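Local atomic coordinates of TatD-related deoxyribonuclease (Thermotoga maritima, PDB entry 1J6O), a protein that probably acts as a metal-dependent deoxyribonuclease of the TatD family, hydrolysing ester bonds in DNA. Residues 43-48 against 97-102; 180-185 against 260-265. All coordinates share one frame; numbering follows the deposited sequence.

Contact 1 (43-48 against 97-102); sequences FVVNVG and KVVAIG
The carbonyl oxygen of Gly102 is met from two quarters: Ser70 OG of the intervening strand 67-71 hydrogen-bonds to it, and Val47 lays a methyl against it, CG1 standing 3.6 Å from Gly102 O and nearly as close to the carbonyl carbon. Val47 brings that methyl there with CG1 anti to the backbone N (chi1 -166°), CG2 lying beside the backbone N. The carbonyl oxygens of Gly48 and Gly102 also come together, 3.6 Å O to O. Gly102 itself adopts backbone angles (phi 150°) at which a side chain would jam against the preceding carbonyl. Strands 41-47 and 98-107 are second and fourth in a parallel eight-stranded sheet, as in a TIM barrel; strand 67-71 lies between them, and they meet through valine methyls and backbone carbonyls, without hydrogen bonds. The touching parts, 45-48 and 99-102, run 43° apart. Nearer the start of each strand, Val45 and Val99 turn toward each other, but their nearest methyls, Val45 CG1 and Val99 CG2, are a looser 4.3 Å apart. Toward the C-terminal ends of the strands, the side chain of Val47 borders predicted ligands of a divalent metal.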
# COMPACT_ATOMS: atom_id res chain seq x y z
N PHE A 43 -7.14 -8.24 -8.08
CA PHE A 43 -7.51 -8.17 -6.66
C PHE A 43 -7.00 -6.87 -6.13
O PHE A 43 -6.23 -6.16 -6.80
CB PHE A 43 -6.98 -9.35 -5.78
CG PHE A 43 -5.48 -9.34 -5.50
CD1 PHE A 43 -4.60 -9.98 -6.36
CD2 PHE A 43 -4.97 -8.76 -4.33
CE1 PHE A 43 -3.24 -10.05 -6.07
CE2 PHE A 43 -3.61 -8.82 -4.03
CZ PHE A 43 -2.74 -9.46 -4.88
N VAL A 44 -7.47 -6.50 -4.95
CA VAL A 44 -7.00 -5.26 -4.36
C VAL A 44 -6.72 -5.52 -2.90
O VAL A 44 -7.30 -6.46 -2.30
CB VAL A 44 -8.02 -4.07 -4.47
CG1 VAL A 44 -8.62 -3.99 -5.86
CG2 VAL A 44 -9.06 -4.18 -3.37
N VAL A 45 -5.82 -4.74 -2.32
CA VAL A 45 -5.51 -4.91 -0.91
C VAL A 45 -6.15 -3.65 -0.30
O VAL A 45 -5.69 -2.54 -0.56
CB VAL A 45 -4.03 -4.89 -0.62
CG1 VAL A 45 -3.82 -4.95 0.92
CG2 VAL A 45 -3.33 -6.09 -1.32
N ASN A 46 -7.23 -3.85 0.46
CA ASN A 46 -7.96 -2.74 1.09
C ASN A 46 -7.36 -2.50 2.48
O ASN A 46 -7.39 -3.36 3.33
CB ASN A 46 -9.43 -3.09 1.15
CG ASN A 46 -10.28 -1.88 1.16
OD1 ASN A 46 -10.39 -1.17 0.15
ND2 ASN A 46 -10.87 -1.60 2.31
N VAL A 47 -6.90 -1.28 2.67
CA VAL A 47 -6.24 -0.85 3.89
C VAL A 47 -6.96 -0.03 4.94
O VAL A 47 -7.53 1.01 4.63
CB VAL A 47 -4.98 -0.05 3.45
CG1 VAL A 47 -4.05 0.14 4.61
CG2 VAL A 47 -4.24 -0.80 2.30
N GLY A 48 -6.82 -0.45 6.20
CA GLY A 48 -7.46 0.28 7.31
C GLY A 48 -6.52 1.34 7.86
O GLY A 48 -5.31 1.24 7.66
N LYS A 97 -8.78 -13.26 5.52
CA LYS A 97 -8.82 -12.17 4.55
C LYS A 97 -7.74 -11.12 4.85
O LYS A 97 -7.42 -10.30 3.98
CB LYS A 97 -10.20 -11.51 4.57
CG LYS A 97 -11.24 -12.24 3.76
CD LYS A 97 -10.96 -12.03 2.28
CE LYS A 97 -12.19 -12.36 1.44
NZ LYS A 97 -12.07 -11.76 0.10
N VAL A 98 -7.20 -11.14 6.07
CA VAL A 98 -6.14 -10.17 6.45
C VAL A 98 -4.80 -10.69 5.94
O VAL A 98 -4.31 -11.76 6.38
CB VAL A 98 -6.11 -9.95 7.96
CG1 VAL A 98 -4.92 -9.06 8.33
CG2 VAL A 98 -7.40 -9.27 8.40
N VAL A 99 -4.19 -9.92 5.04
CA VAL A 99 -2.92 -10.32 4.45
C VAL A 99 -1.74 -9.41 4.77
O VAL A 99 -0.63 -9.62 4.28
CB VAL A 99 -3.07 -10.37 2.90
CG1 VAL A 99 -4.16 -11.39 2.51
CG2 VAL A 99 -3.51 -8.99 2.37
N ALA A 100 -1.97 -8.41 5.60
CA ALA A 100 -0.89 -7.51 5.92
C ALA A 100 -1.27 -6.66 7.11
O ALA A 100 -2.42 -6.66 7.53
CB ALA A 100 -0.62 -6.57 4.71
N ILE A 101 -0.26 -5.99 7.66
CA ILE A 101 -0.41 -5.10 8.80
C ILE A 101 -0.04 -3.73 8.25
O ILE A 101 1.04 -3.54 7.67
CB ILE A 101 0.56 -5.44 9.99
CG1 ILE A 101 0.17 -6.77 10.65
CG2 ILE A 101 0.46 -4.31 11.07
CD1 ILE A 101 -1.22 -6.79 11.26
N GLY A 102 -0.97 -2.78 8.41
CA GLY A 102 -0.79 -1.41 7.94
C GLY A 102 -2.19 -0.89 7.62
O GLY A 102 -3.13 -1.68 7.57

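Contact 2 (180-185 against 260-265); sequences GFLLGI and RRIFLE
Leu182 and Ile262 make the tight half of this contact. The terminal methyl of Ile262, CD1, is pressed to within 3.5 Å of Leu182 CD2 and also lies 3.9 Å from Leu182 CB, so one methyl fits against both the base and a branch tip of the leucine. Ile262 reaches that far because its chain runs out extended (chi2 172°), while its other branch, CG2, sits 3.7 Å above the centre of the Phe263 ring, a CH-pi approach. The first torsion of Leu182, chi1 -104°, lies away from the staggered positions, and the placement of its branches may be less certain. The pair joins the seventh strand of a TIM-barrel-like sheet, 181-185, to the end of the C-terminal helix 248-264, and Ile262 also touches Val162 of the neighbouring strand. Helix 170-179 closes in a Schellman motif at Gly180, which leads directly into this strand.

The other half is looser and nearer solvent. Arg261, partly exposed and bent at chi3, crosses Leu182 at about a right angle, and its NH2 comes obliquely to 3.8 Å from Leu182 CD2, with CD1 a little farther off. Arg261 NH1 donates to Asn258 OD1, which probably limits how far the guanidinium can turn. With an alanine in place of Leu182, both branch methyls would be gone, which would probably open a gap beside Ile262 CD1 and deprive the Arg261 guanidinium of this apolar neighbour.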
# COMPACT_ATOMS: atom_id res chain seq x y z
N GLY A 180 14.62 -5.27 1.60
CA GLY A 180 13.65 -6.28 1.22
C GLY A 180 12.23 -5.81 0.91
O GLY A 180 11.33 -6.62 0.72
N PHE A 181 12.03 -4.50 0.87
CA PHE A 181 10.70 -3.97 0.58
C PHE A 181 10.56 -3.69 -0.88
O PHE A 181 11.55 -3.59 -1.58
CB PHE A 181 10.51 -2.63 1.29
CG PHE A 181 10.22 -2.77 2.72
CD1 PHE A 181 11.25 -2.83 3.65
CD2 PHE A 181 8.91 -2.87 3.16
CE1 PHE A 181 10.97 -3.01 5.01
CE2 PHE A 181 8.63 -3.04 4.50
CZ PHE A 181 9.65 -3.11 5.44
N LEU A 182 9.30 -3.60 -1.34
CA LEU A 182 9.01 -3.29 -2.72
C LEU A 182 8.45 -1.86 -2.56
O LEU A 182 8.11 -1.44 -1.45
CB LEU A 182 7.96 -4.23 -3.32
CG LEU A 182 8.69 -5.24 -4.23
CD1 LEU A 182 9.60 -6.11 -3.40
CD2 LEU A 182 7.68 -6.07 -5.01
N LEU A 183 8.38 -1.12 -3.66
CA LEU A 183 7.89 0.26 -3.64
C LEU A 183 6.57 0.43 -4.39
O LEU A 183 6.43 -0.02 -5.53
CB LEU A 183 8.95 1.18 -4.28
CG LEU A 183 10.37 0.95 -3.77
CD1 LEU A 183 11.30 1.90 -4.51
CD2 LEU A 183 10.45 1.20 -2.27
N GLY A 184 5.62 1.09 -3.73
CA GLY A 184 4.32 1.34 -4.32
C GLY A 184 4.31 2.60 -5.16
O GLY A 184 4.66 3.70 -4.69
N ILE A 185 3.91 2.44 -6.41
CA ILE A 185 3.83 3.53 -7.38
C ILE A 185 2.38 3.73 -7.74
O ILE A 185 1.69 2.77 -8.11
CB ILE A 185 4.60 3.15 -8.67
CG1 ILE A 185 6.04 2.72 -8.30
CG2 ILE A 185 4.59 4.33 -9.68
CD1 ILE A 185 6.82 3.75 -7.54
N ARG A 260 1.19 -10.62 -5.96
CA ARG A 260 0.70 -11.95 -5.60
C ARG A 260 1.65 -12.61 -4.60
O ARG A 260 1.25 -13.20 -3.60
CB ARG A 260 0.65 -12.87 -6.83
CG ARG A 260 -0.51 -12.66 -7.79
CD ARG A 260 -0.29 -13.56 -9.01
NE ARG A 260 -1.29 -13.35 -10.06
CZ ARG A 260 -1.16 -13.83 -11.30
NH1 ARG A 260 -0.09 -14.56 -11.62
NH2 ARG A 260 -2.07 -13.55 -12.23
N ARG A 261 2.94 -12.51 -4.90
CA ARG A 261 3.93 -13.11 -4.03
C ARG A 261 3.93 -12.52 -2.63
O ARG A 261 3.99 -13.24 -1.64
CB ARG A 261 5.31 -12.96 -4.66
CG ARG A 261 6.42 -13.63 -3.87
CD ARG A 261 7.80 -13.31 -4.46
NE ARG A 261 8.17 -11.92 -4.24
CZ ARG A 261 8.30 -11.02 -5.21
NH1 ARG A 261 8.07 -11.37 -6.48
NH2 ARG A 261 8.64 -9.77 -4.91
N ILE A 262 3.85 -11.21 -2.55
CA ILE A 262 3.86 -10.55 -1.25
C ILE A 262 2.65 -10.77 -0.37
O ILE A 262 2.76 -11.15 0.80
CB ILE A 262 4.04 -9.01 -1.43
CG1 ILE A 262 5.46 -8.72 -1.94
CG2 ILE A 262 3.85 -8.27 -0.11
CD1 ILE A 262 5.69 -7.27 -2.33
N PHE A 263 1.49 -10.55 -0.95
CA PHE A 263 0.25 -10.69 -0.22
C PHE A 263 -0.51 -12.00 -0.23
O PHE A 263 -1.14 -12.34 0.78
CB PHE A 263 -0.69 -9.58 -0.72
CG PHE A 263 -0.14 -8.19 -0.50
CD1 PHE A 263 -0.12 -7.65 0.77
CD2 PHE A 263 0.34 -7.44 -1.56
CE1 PHE A 263 0.36 -6.36 0.98
CE2 PHE A 263 0.84 -6.15 -1.38
CZ PHE A 263 0.85 -5.60 -0.10
N LEU A 264 -0.43 -12.74 -1.32
CA LEU A 264 -1.18 -13.99 -1.36
C LEU A 264 -0.51 -15.30 -1.10
O LEU A 264 -1.20 -16.29 -0.85
CB LEU A 264 -1.94 -14.07 -2.68
CG LEU A 264 -2.86 -12.87 -2.90
CD1 LEU A 264 -3.65 -13.04 -4.19
CD2 LEU A 264 -3.78 -12.67 -1.68
N GLU A 265 0.81 -15.35 -1.16
CA GLU A 265 1.47 -16.61 -0.91
C GLU A 265 1.27 -17.04 0.53
O GLU A 265 1.34 -16.22 1.46
CB GLU A 265 2.96 -16.49 -1.24
CG GLU A 265 3.53 -17.76 -1.89
CD GLU A 265 4.80 -17.50 -2.67
OE1 GLU A 265 5.90 -17.44 -2.06
OE2 GLU A 265 4.70 -17.35 -3.91

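How the contacts relate
Contacts 1 and 2 have centres 12 Å apart and are joined by the last turn of helix 248-264. Phe263, beside Ile262 on the helix, faces strands 41-47 and 98-107 while Ile262 meets strand 181-185: Phe263 CG lies 3.9 Å from Val45 CG2, its CE1 3.9 Å from Ala100 CB, and its backbone O 3.5 Å from Val99 CB. Leu264 adds a second junction, CD1 to Phe43 CE1 at 3.6 Å. Relations to the two predicted metal sites differ. Val47 of contact 1 is about 4 Å from His17 and Glu103, ligands of the first, whereas in contact 2 Leu182 remains about 10 Å from His164, a ligand of the second, and Ile262 about 11 Å from His17, side chain to side chain.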